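Local coordinates for Alr2269 protein (Nostoc sp., PDB 3MC9) that probably takes part in outer-membrane protein transport and beta-barrel biogenesis as a cyanobacterial Omp85, here represented by its first two periplasmic POTRA domains, at residues V87-P92 against R98-E103; N106-F109 against F113-N116; S120-D123 against V128-S131; R167-K172 against R177-G182. All blocks are in the same frame, centred on the assembly; numbering follows the deposited sequence.

Interaction 1: V87-P92 against R98-E103; sequences VIRTQP and RSQLQE
Thr90 OG1 is gripped by Asp104 OD2 and Thr96 OG1, each through a hydrogen bond, and two side chains of 98-103 come up against the same oxygen. CD2 of Leu101 lies 3.7 Å from Thr90 OG1, while Gln100 CG lies 3.8 Å from it, so the hydroxyl has an apolar rim beside its polar partners. Leu101 leaves the helix pointing away from the loop, yet its CD2 branch returns to the contact, and the side chain also packs on Val130 and Phe132 of strand 127-136. Gln100 reaches out with CG opposite its backbone N (chi1 -178°) and then bends at chi2, which brings the amide end across Arg89 at about a right angle. Arg89 CB sits 4.0 Å from Gln100 CD, and the guanidinium and amide planes stand 87° apart, so this is no flat stack. The backbone N of Arg89 bonds to Asp104 OD1, giving that carboxylate a hold on two successive loop residues. In the POTRA fold this is where the link between helices 78-87 and 98-110 folds back on the second. The chemistry implies a loop held chiefly through Asp104 and Thr90, while the exposed Arg89 side chain rests against Gln100, probably a looser hold.

Interaction 2: N106-F109 against F113-N116; sequences NAIF and FFSN
Phe109, near the end of helix 98-110, and Phe114, just past the turn, bring their CA atoms within 6.0 Å of each other, and the chain then bends sharply at Ser115. Two aromatic rings carry the contact, but they do not stack on each other; each turns an edge to the backbone of the opposite segment, Phe109 to two carbonyls and Phe114 to one. Although its CB points away from 113-116, the Phe109 ring comes back toward it along the edge that runs from CD1 to CZ. Phe109 CD1 lies 3.7 Å from Phe114 O, and the next ring atom, CE1, is 3.6 Å from Ser115 O, which sits in the plane of the ring. Farther along, Phe109 CZ passes 4.0 Å from Asn116 CA. The CD2 edge of the Phe114 ring approaches Ile108 O at 3.5 Å, close to the ring plane, while Ile108 CG2 packs on CD2 of Phe114 at 3.6 Å. A chi1 of -50° sets the Phe114 ring beside its backbone N and toward the helix, and CB of Phe113 lies over one of its faces, toward the rim. Ile108 O also accepts a hydrogen bond from Thr111 OG1. Around this pair, Val84 of helix 78-87 and Val134 of strand 127-136 touch both Ile108 and Phe114, placing them in the layer between helices and sheet of the POTRA fold. The ring hydrogens are slightly positive, so edges set against carbonyl oxygens are consistent with a weakly favourable electrostatic contact, joining helix end to strand start without conventional hydrogen bonds between the segments.

Interaction 3: S120-D123 against V128-S131; sequences SPED and VRVS
Glu122 and Arg129 run side by side from the same face of the sheet, pointing the same way, their carboxylate and guanidinium planes only 29° apart. Arg129 NH1 donates to Glu122 OE1 at 3.3 Å in a salt bridge, meeting the oxygen from above the carboxylate plane instead of within it. Glu122 is nearly straight beyond CG, whereas Arg129 bends at chi3 (91°), so the guanidinium runs on past the carboxylate and NH1 is the nitrogen that comes back to it. Its NE makes a second salt bridge, to Glu66 of strand 62-71, so one guanidinium spans three strands. Beneath them lies the antiparallel beta hairpin of strands 114-124 and 127-136, with Glu122 and Arg129 as a hydrogen-bonded pair. Ser120 and Ser131 form the next such pair, where Ser120 N donates to Ser131 O at 2.7 Å and nearly straight (173°). A water bridges that pair to its neighbour, donating to Ser120 O and to Arg129 O, and shares a hydrogen bond of 2.8 Å with Ser131 OG. On the face of Pro121 and Val128, Pro121 CB meets Val128 CG1 at 3.6 Å, diagonally across the strands. Asp123 crosses Val128 at about a right angle, its OD1 3.6 Å from Val128 CG2.

Interaction 4: R167-K172 against R177-G182; sequences RAQYGK and RDLQEG
One hydrogen bond joins the segments: Gln169 NE2 donates to the backbone O of Asp178 at 2.9 Å. It is a bent bond, 133° at the hydrogen, and the donor stands well above the carbonyl plane, off the lone pairs. Gly182 N, the ordinary helical donor one turn on, reaches the same Asp178 O at 3.2 Å from the opposite face of that plane, so the two N-H groups bracket the oxygen. Van der Waals contact comes next. Leaving its backbone on the side of the N (chi1 -53°) and extended from there on, the Gln169 chain lays its amide obliquely across Asp178, where OE1 rests 3.7 Å from Asp178 CB. The amide and carboxylate planes are turned 79° to each other. Within 167-172 the backbone supplies its own order: Tyr170 N bonds to Arg167 O, and a type II beta turn that starts at Gln169, the residue it presents to the helix, runs to Lys172. The contact thus fastens the loop after helix 161-166 to the first turns of helix 176-192 in a POTRA unit, and its chemistry implies a modest hold resting on one glutamine amide and a helix carbonyl that also keeps its own bond.

How the interactions relate
Following the chain from the N terminus, the four contacts come in series; none encloses or crosses another. Interaction 1 closes the loop between helices 78-87 and 98-110. Interaction 2 closes the turn from the far end of helix 98-110 into strand 114-124, and interaction 3 closes the hairpin that this strand forms with 127-136. Ile88 CG2 meets Ile108 CD1 at 3.5 Å, tying interactions 1 and 2, and Leu101 CD2 packs on Val130 CG1, tying interaction 1 to 3. Together they join helices to sheet in the first POTRA region. Interaction 4 belongs to the next one, closing the loop between helices 161-166 and 176-192; its nearest atoms are about 6 Å from interaction 2.

Interaction 1: V87-P92 against R98-E103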
loop_
_atom_site.group_PDB
_atom_site.type_symbol
_atom_site.label_atom_id
_atom_site.label_comp_id
_atom_site.label_asym_id
_atom_site.label_seq_id
_atom_site.Cartn_x
_atom_site.Cartn_y
_atom_site.Cartn_z
ATOM N N VAL A 87 7.854 -8.695 8.388
ATOM C CA VAL A 87 7.180 -7.663 9.192
ATOM C C VAL A 87 6.107 -8.173 10.143
ATOM O O VAL A 87 5.682 -7.439 11.044
ATOM C CB VAL A 87 6.574 -6.573 8.290
ATOM C CG1 VAL A 87 7.676 -5.909 7.471
ATOM C CG2 VAL A 87 5.490 -7.147 7.393
ATOM N N ILE A 88 5.655 -9.415 9.945
ATOM C CA ILE A 88 4.685 -10.017 10.847
ATOM C C ILE A 88 5.399 -10.582 12.067
ATOM O O ILE A 88 6.550 -11.016 11.986
ATOM C CB ILE A 88 3.815 -11.092 10.137
ATOM C CG1 ILE A 88 4.635 -12.307 9.702
ATOM C CG2 ILE A 88 3.111 -10.483 8.934
ATOM C CD1 ILE A 88 3.770 -13.480 9.210
ATOM N N ARG A 89 4.740 -10.526 13.215
ATOM C CA ARG A 89 5.249 -11.173 14.414
ATOM C C ARG A 89 4.594 -12.528 14.612
ATOM O O ARG A 89 5.199 -13.421 15.176
ATOM C CB ARG A 89 4.973 -10.336 15.652
ATOM C CG ARG A 89 5.904 -9.167 15.894
ATOM C CD ARG A 89 5.493 -8.467 17.205
ATOM N NE ARG A 89 6.146 -9.003 18.408
ATOM C CZ ARG A 89 5.735 -8.783 19.659
ATOM N NH1 ARG A 89 4.641 -8.063 19.901
ATOM N NH2 ARG A 89 6.416 -9.293 20.686
ATOM N N THR A 90 3.338 -12.678 14.199
ATOM C CA THR A 90 2.663 -13.972 14.337
ATOM C C THR A 90 3.520 -15.087 13.723
ATOM O O THR A 90 4.043 -14.961 12.613
ATOM C CB THR A 90 1.251 -13.934 13.749
ATOM O OG1 THR A 90 0.439 -13.060 14.555
ATOM C CG2 THR A 90 0.625 -15.319 13.715
ATOM N N GLN A 91 3.716 -16.168 14.471
ATOM C CA GLN A 91 4.673 -17.188 14.039
ATOM C C GLN A 91 4.312 -18.545 14.613
ATOM O O GLN A 91 3.653 -18.625 15.653
ATOM C CB GLN A 91 6.131 -16.760 14.366
ATOM C CG GLN A 91 6.752 -17.386 15.585
ATOM C CD GLN A 91 8.202 -16.939 15.850
ATOM O OE1 GLN A 91 8.471 -15.766 16.073
ATOM N NE2 GLN A 91 9.119 -17.896 15.872
ATOM N N PRO A 92 4.722 -19.623 13.911
ATOM C CA PRO A 92 4.424 -20.960 14.377
ATOM C C PRO A 92 5.064 -21.190 15.741
ATOM O O PRO A 92 6.202 -20.777 15.970
ATOM C CB PRO A 92 5.052 -21.877 13.302
ATOM C CG PRO A 92 5.903 -21.001 12.445
ATOM C CD PRO A 92 5.398 -19.617 12.596
ATOM N N ARG A 98 -5.952 -11.316 18.566
ATOM C CA ARG A 98 -6.734 -10.596 17.592
ATOM C C ARG A 98 -5.991 -9.337 17.146
ATOM O O ARG A 98 -5.777 -9.111 15.949
ATOM C CB ARG A 98 -8.084 -10.233 18.237
ATOM C CG ARG A 98 -9.115 -9.699 17.275
ATOM C CD ARG A 98 -10.116 -8.789 17.987
ATOM N NE ARG A 98 -9.486 -7.555 18.456
ATOM C CZ ARG A 98 -9.107 -6.533 17.680
ATOM N NH1 ARG A 98 -9.276 -6.559 16.356
ATOM N NH2 ARG A 98 -8.532 -5.471 18.234
ATOM N N SER A 99 -5.569 -8.550 18.125
ATOM C CA SER A 99 -4.871 -7.307 17.876
ATOM C C SER A 99 -3.538 -7.527 17.201
ATOM O O SER A 99 -3.143 -6.745 16.335
ATOM C CB SER A 99 -4.625 -6.566 19.184
ATOM O OG SER A 99 -5.859 -6.289 19.810
ATOM N N GLN A 100 -2.832 -8.574 17.613
ATOM C CA GLN A 100 -1.550 -8.863 17.020
ATOM C C GLN A 100 -1.738 -9.182 15.544
ATOM O O GLN A 100 -0.931 -8.775 14.721
ATOM C CB GLN A 100 -0.835 -10.005 17.729
ATOM C CG GLN A 100 0.536 -10.299 17.142
ATOM C CD GLN A 100 1.457 -9.099 17.234
ATOM O OE1 GLN A 100 1.732 -8.411 16.230
ATOM N NE2 GLN A 100 1.913 -8.816 18.442
ATOM N N LEU A 101 -2.806 -9.911 15.215
ATOM C CA LEU A 101 -3.146 -10.157 13.821
ATOM C C LEU A 101 -3.436 -8.833 13.098
ATOM O O LEU A 101 -2.904 -8.598 12.014
ATOM C CB LEU A 101 -4.347 -11.116 13.677
ATOM C CG LEU A 101 -4.120 -12.595 14.024
ATOM C CD1 LEU A 101 -5.430 -13.346 13.876
ATOM C CD2 LEU A 101 -3.034 -13.239 13.163
ATOM N N GLN A 102 -4.262 -7.973 13.676
ATOM C CA GLN A 102 -4.523 -6.703 13.015
ATOM C C GLN A 102 -3.220 -5.926 12.774
ATOM O O GLN A 102 -2.978 -5.434 11.688
ATOM C CB GLN A 102 -5.514 -5.828 13.785
ATOM C CG GLN A 102 -5.893 -4.546 13.001
ATOM C CD GLN A 102 -6.414 -4.859 11.605
ATOM O OE1 GLN A 102 -7.249 -5.747 11.436
ATOM N NE2 GLN A 102 -5.903 -4.152 10.596
ATOM N N GLU A 103 -2.393 -5.833 13.804
ATOM C CA GLU A 103 -1.103 -5.164 13.731
ATOM C C GLU A 103 -0.179 -5.769 12.646
ATOM O O GLU A 103 0.544 -5.043 11.955
ATOM C CB GLU A 103 -0.489 -5.282 15.105
ATOM C CG GLU A 103 0.661 -4.437 15.438
ATOM C CD GLU A 103 0.889 -4.461 16.942
ATOM O OE1 GLU A 103 -0.059 -4.137 17.718
ATOM O OE2 GLU A 103 2.004 -4.824 17.348
#

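Interaction 2: N106-F109 against F113-N116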
loop_
_atom_site.group_PDB
_atom_site.type_symbol
_atom_site.label_atom_id
_atom_site.label_comp_id
_atom_site.label_asym_id
_atom_site.label_seq_id
_atom_site.Cartn_x
_atom_site.Cartn_y
_atom_site.Cartn_z
ATOM N N ASN A 106 -1.571 -4.493 9.321
ATOM C CA ASN A 106 -1.082 -3.104 9.156
ATOM C C ASN A 106 0.379 -3.026 8.713
ATOM O O ASN A 106 0.735 -2.214 7.866
ATOM C CB ASN A 106 -1.231 -2.294 10.454
ATOM C CG ASN A 106 -2.686 -2.120 10.872
ATOM O OD1 ASN A 106 -3.591 -2.432 10.097
ATOM N ND2 ASN A 106 -2.918 -1.656 12.109
ATOM N N ALA A 107 1.207 -3.890 9.279
ATOM C CA ALA A 107 2.627 -3.920 8.941
ATOM C C ALA A 107 2.824 -4.449 7.521
ATOM O O ALA A 107 3.680 -3.976 6.797
ATOM C CB ALA A 107 3.395 -4.747 9.951
ATOM N N ILE A 108 2.005 -5.390 7.096
ATOM C CA ILE A 108 2.085 -5.857 5.716
ATOM C C ILE A 108 1.741 -4.695 4.754
ATOM O O ILE A 108 2.453 -4.457 3.769
ATOM C CB ILE A 108 1.206 -7.113 5.491
ATOM C CG1 ILE A 108 1.778 -8.289 6.294
ATOM C CG2 ILE A 108 1.143 -7.490 4.009
ATOM C CD1 ILE A 108 0.770 -9.428 6.559
ATOM N N PHE A 109 0.678 -3.959 5.053
ATOM C CA PHE A 109 0.315 -2.807 4.242
ATOM C C PHE A 109 1.445 -1.799 4.256
ATOM O O PHE A 109 1.744 -1.187 3.229
ATOM C CB PHE A 109 -0.936 -2.111 4.785
ATOM C CG PHE A 109 -2.209 -2.579 4.169
ATOM C CD1 PHE A 109 -2.431 -2.416 2.807
ATOM C CD2 PHE A 109 -3.215 -3.137 4.952
ATOM C CE1 PHE A 109 -3.636 -2.853 2.224
ATOM C CE2 PHE A 109 -4.435 -3.551 4.381
ATOM C CZ PHE A 109 -4.637 -3.423 3.018
ATOM N N PHE A 113 3.743 -2.728 -0.744
ATOM C CA PHE A 113 3.640 -3.513 -1.977
ATOM C C PHE A 113 2.255 -4.105 -2.269
ATOM O O PHE A 113 2.053 -4.651 -3.359
ATOM C CB PHE A 113 4.664 -4.640 -2.001
ATOM C CG PHE A 113 6.086 -4.180 -2.062
ATOM C CD1 PHE A 113 6.600 -3.635 -3.222
ATOM C CD2 PHE A 113 6.927 -4.334 -0.967
ATOM C CE1 PHE A 113 7.927 -3.220 -3.287
ATOM C CE2 PHE A 113 8.242 -3.928 -1.020
ATOM C CZ PHE A 113 8.751 -3.373 -2.182
ATOM N N PHE A 114 1.299 -3.983 -1.347
ATOM C CA PHE A 114 0.013 -4.687 -1.482
ATOM C C PHE A 114 -1.205 -3.801 -1.473
ATOM O O PHE A 114 -1.260 -2.828 -0.727
ATOM C CB PHE A 114 -0.132 -5.693 -0.344
ATOM C CG PHE A 114 1.057 -6.550 -0.181
ATOM C CD1 PHE A 114 1.234 -7.670 -0.986
ATOM C CD2 PHE A 114 2.039 -6.221 0.740
ATOM C CE1 PHE A 114 2.368 -8.458 -0.848
ATOM C CE2 PHE A 114 3.142 -6.997 0.887
ATOM C CZ PHE A 114 3.323 -8.116 0.095
ATOM N N SER A 115 -2.202 -4.170 -2.277
ATOM C CA SER A 115 -3.465 -3.437 -2.348
ATOM C C SER A 115 -4.490 -4.000 -1.351
ATOM O O SER A 115 -5.385 -3.291 -0.896
ATOM C CB SER A 115 -4.028 -3.475 -3.780
ATOM O OG SER A 115 -3.991 -4.799 -4.331
ATOM N N ASN A 116 -4.351 -5.277 -1.008
ATOM C CA ASN A 116 -5.223 -5.897 -0.012
ATOM C C ASN A 116 -4.464 -6.912 0.835
ATOM O O ASN A 116 -3.566 -7.597 0.349
ATOM C CB ASN A 116 -6.440 -6.564 -0.679
ATOM C CG ASN A 116 -7.584 -6.835 0.309
ATOM O OD1 ASN A 116 -8.294 -7.834 0.182
ATOM N ND2 ASN A 116 -7.761 -5.945 1.295
#

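Interaction 3: S120-D123 against V128-S131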
loop_
_atom_site.group_PDB
_atom_site.type_symbol
_atom_site.label_atom_id
_atom_site.label_comp_id
_atom_site.label_asym_id
_atom_site.label_seq_id
_atom_site.Cartn_x
_atom_site.Cartn_y
_atom_site.Cartn_z
ATOM N N SER A 120 -6.624 -14.935 7.723
ATOM C CA SER A 120 -7.625 -15.991 7.796
ATOM C C SER A 120 -7.127 -17.097 8.765
ATOM O O SER A 120 -6.173 -17.798 8.451
ATOM C CB SER A 120 -7.863 -16.539 6.386
ATOM O OG SER A 120 -8.877 -17.529 6.374
ATOM N N PRO A 121 -7.743 -17.222 9.953
ATOM C CA PRO A 121 -7.346 -18.250 10.926
ATOM C C PRO A 121 -8.184 -19.543 10.910
ATOM O O PRO A 121 -9.419 -19.493 10.883
ATOM C CB PRO A 121 -7.515 -17.540 12.279
ATOM C CG PRO A 121 -8.533 -16.486 12.061
ATOM C CD PRO A 121 -8.676 -16.252 10.551
ATOM N N GLU A 122 -7.496 -20.685 10.958
ATOM C CA GLU A 122 -8.152 -22.003 10.943
ATOM C C GLU A 122 -7.696 -22.763 12.180
ATOM O O GLU A 122 -6.509 -23.099 12.331
ATOM C CB GLU A 122 -7.821 -22.777 9.652
ATOM C CG GLU A 122 -8.615 -24.060 9.444
ATOM C CD GLU A 122 -8.036 -24.943 8.338
ATOM O OE1 GLU A 122 -6.890 -25.415 8.485
ATOM O OE2 GLU A 122 -8.732 -25.169 7.321
ATOM N N ASP A 123 -8.630 -22.993 13.095
ATOM C CA ASP A 123 -8.308 -23.676 14.334
ATOM C C ASP A 123 -8.105 -25.165 14.066
ATOM O O ASP A 123 -8.818 -25.776 13.248
ATOM C CB ASP A 123 -9.431 -23.487 15.356
ATOM C CG ASP A 123 -8.994 -23.795 16.788
ATOM O OD1 ASP A 123 -7.800 -23.659 17.146
ATOM O OD2 ASP A 123 -9.873 -24.166 17.581
ATOM N N VAL A 128 -3.622 -22.775 15.809
ATOM C CA VAL A 128 -4.275 -22.129 14.684
ATOM C C VAL A 128 -3.320 -22.024 13.498
ATOM O O VAL A 128 -2.143 -21.663 13.666
ATOM C CB VAL A 128 -4.813 -20.755 15.048
ATOM C CG1 VAL A 128 -5.676 -20.217 13.896
ATOM C CG2 VAL A 128 -5.651 -20.837 16.315
ATOM N N ARG A 129 -3.837 -22.360 12.311
ATOM C CA ARG A 129 -3.127 -22.121 11.072
ATOM C C ARG A 129 -3.549 -20.752 10.562
ATOM O O ARG A 129 -4.704 -20.545 10.198
ATOM C CB ARG A 129 -3.418 -23.205 10.038
ATOM C CG ARG A 129 -3.036 -24.609 10.505
ATOM C CD ARG A 129 -3.610 -25.705 9.608
ATOM N NE ARG A 129 -2.718 -26.082 8.514
ATOM C CZ ARG A 129 -2.955 -25.898 7.213
ATOM N NH1 ARG A 129 -4.077 -25.323 6.777
ATOM N NH2 ARG A 129 -2.053 -26.307 6.320
ATOM N N VAL A 130 -2.626 -19.799 10.583
ATOM C CA VAL A 130 -2.954 -18.413 10.206
ATOM C C VAL A 130 -2.494 -18.174 8.774
ATOM O O VAL A 130 -1.305 -18.290 8.469
ATOM C CB VAL A 130 -2.307 -17.387 11.160
ATOM C CG1 VAL A 130 -2.558 -15.956 10.684
ATOM C CG2 VAL A 130 -2.840 -17.562 12.596
ATOM N N SER A 131 -3.452 -17.878 7.897
ATOM C CA SER A 131 -3.155 -17.526 6.518
ATOM C C SER A 131 -3.220 -16.015 6.317
ATOM O O SER A 131 -4.237 -15.378 6.594
ATOM C CB SER A 131 -4.108 -18.254 5.567
ATOM O OG SER A 131 -3.764 -19.625 5.491
HETATM O O HOH W 1 -5.261 -20.605 7.658
#

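Interaction 4: R167-K172 against R177-G182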
loop_
_atom_site.group_PDB
_atom_site.type_symbol
_atom_site.label_atom_id
_atom_site.label_comp_id
_atom_site.label_asym_id
_atom_site.label_seq_id
_atom_site.Cartn_x
_atom_site.Cartn_y
_atom_site.Cartn_z
ATOM N N ARG A 167 7.881 9.110 -13.036
ATOM C CA ARG A 167 8.420 8.342 -14.174
ATOM C C ARG A 167 9.297 7.162 -13.761
ATOM O O ARG A 167 9.119 6.044 -14.235
ATOM C CB ARG A 167 9.263 9.263 -15.073
ATOM C CG ARG A 167 9.272 8.882 -16.511
ATOM C CD ARG A 167 10.232 9.759 -17.306
ATOM N NE ARG A 167 9.651 11.062 -17.654
ATOM C CZ ARG A 167 10.187 12.254 -17.378
ATOM N NH1 ARG A 167 11.347 12.365 -16.732
ATOM N NH2 ARG A 167 9.553 13.355 -17.760
ATOM N N ALA A 168 10.240 7.443 -12.871
ATOM C CA ALA A 168 11.220 6.483 -12.401
ATOM C C ALA A 168 10.597 5.228 -11.781
ATOM O O ALA A 168 11.226 4.182 -11.756
ATOM C CB ALA A 168 12.157 7.168 -11.388
ATOM N N GLN A 169 9.374 5.341 -11.263
ATOM C CA GLN A 169 8.683 4.201 -10.656
ATOM C C GLN A 169 7.860 3.407 -11.686
ATOM O O GLN A 169 7.344 2.346 -11.375
ATOM C CB GLN A 169 7.788 4.676 -9.495
ATOM C CG GLN A 169 8.502 5.541 -8.431
ATOM C CD GLN A 169 7.552 6.086 -7.356
ATOM O OE1 GLN A 169 6.533 5.462 -7.022
ATOM N NE2 GLN A 169 7.882 7.265 -6.813
ATOM N N TYR A 170 7.736 3.931 -12.905
ATOM C CA TYR A 170 6.960 3.285 -13.972
ATOM C C TYR A 170 7.606 1.968 -14.397
ATOM O O TYR A 170 8.825 1.864 -14.451
ATOM C CB TYR A 170 6.849 4.192 -15.206
ATOM C CG TYR A 170 5.966 5.428 -15.056
ATOM C CD1 TYR A 170 5.495 5.854 -13.807
ATOM C CD2 TYR A 170 5.630 6.193 -16.173
ATOM C CE1 TYR A 170 4.690 6.979 -13.689
ATOM C CE2 TYR A 170 4.835 7.331 -16.058
ATOM C CZ TYR A 170 4.367 7.715 -14.816
ATOM O OH TYR A 170 3.577 8.834 -14.697
ATOM N N GLY A 171 6.781 0.967 -14.691
ATOM C CA GLY A 171 7.267 -0.332 -15.187
ATOM C C GLY A 171 7.719 -1.284 -14.087
ATOM O O GLY A 171 8.252 -2.354 -14.365
ATOM N N LYS A 172 7.504 -0.889 -12.836
ATOM C CA LYS A 172 7.794 -1.728 -11.678
ATOM C C LYS A 172 6.567 -1.797 -10.796
ATOM O O LYS A 172 5.686 -0.930 -10.862
ATOM C CB LYS A 172 8.936 -1.135 -10.862
ATOM C CG LYS A 172 10.328 -1.525 -11.345
ATOM C CD LYS A 172 11.401 -0.889 -10.466
ATOM C CE LYS A 172 11.387 0.638 -10.559
ATOM N NZ LYS A 172 12.256 1.238 -9.524
ATOM N N ARG A 177 4.903 3.483 -0.448
ATOM C CA ARG A 177 5.883 4.332 0.233
ATOM C C ARG A 177 6.628 5.204 -0.773
ATOM O O ARG A 177 6.812 6.391 -0.537
ATOM C CB ARG A 177 6.888 3.505 0.993
ATOM C CG ARG A 177 6.295 2.764 2.166
ATOM C CD ARG A 177 7.337 1.903 2.828
ATOM N NE ARG A 177 8.283 2.685 3.629
ATOM C CZ ARG A 177 9.616 2.646 3.519
ATOM N NH1 ARG A 177 10.221 1.860 2.622
ATOM N NH2 ARG A 177 10.364 3.396 4.328
ATOM N N ASP A 178 7.066 4.597 -1.877
ATOM C CA ASP A 178 7.758 5.335 -2.927
ATOM C C ASP A 178 6.785 6.308 -3.585
ATOM O O ASP A 178 7.170 7.405 -3.967
ATOM C CB ASP A 178 8.339 4.401 -3.990
ATOM C CG ASP A 178 9.393 3.444 -3.437
ATOM O OD1 ASP A 178 9.921 3.683 -2.326
ATOM O OD2 ASP A 178 9.681 2.438 -4.123
ATOM N N LEU A 179 5.524 5.902 -3.713
ATOM C CA LEU A 179 4.482 6.804 -4.200
ATOM C C LEU A 179 4.373 8.044 -3.287
ATOM O O LEU A 179 4.328 9.184 -3.769
ATOM C CB LEU A 179 3.111 6.115 -4.315
ATOM C CG LEU A 179 2.058 6.964 -5.051
ATOM C CD1 LEU A 179 2.340 7.028 -6.571
ATOM C CD2 LEU A 179 0.650 6.468 -4.794
ATOM N N GLN A 180 4.311 7.816 -1.985
ATOM C CA GLN A 180 4.190 8.917 -1.039
ATOM C C GLN A 180 5.379 9.889 -1.081
ATOM O O GLN A 180 5.221 11.094 -0.841
ATOM C CB GLN A 180 4.029 8.392 0.377
ATOM C CG GLN A 180 3.473 9.426 1.332
ATOM C CD GLN A 180 2.056 9.838 0.942
ATOM O OE1 GLN A 180 1.230 8.996 0.549
ATOM N NE2 GLN A 180 1.770 11.130 1.041
ATOM N N GLU A 181 6.569 9.383 -1.369
ATOM C CA GLU A 181 7.719 10.276 -1.493
ATOM C C GLU A 181 7.503 11.201 -2.689
ATOM O O GLU A 181 7.696 12.401 -2.599
ATOM C CB GLU A 181 9.024 9.488 -1.629
ATOM C CG GLU A 181 9.531 8.959 -0.302
ATOM C CD GLU A 181 9.909 10.084 0.642
ATOM O OE1 GLU A 181 10.933 10.765 0.381
ATOM O OE2 GLU A 181 9.169 10.299 1.631
ATOM N N GLY A 182 7.059 10.631 -3.797
ATOM C CA GLY A 182 6.704 11.419 -4.968
ATOM C C GLY A 182 5.604 12.443 -4.708
ATOM O O GLY A 182 5.645 13.558 -5.252
#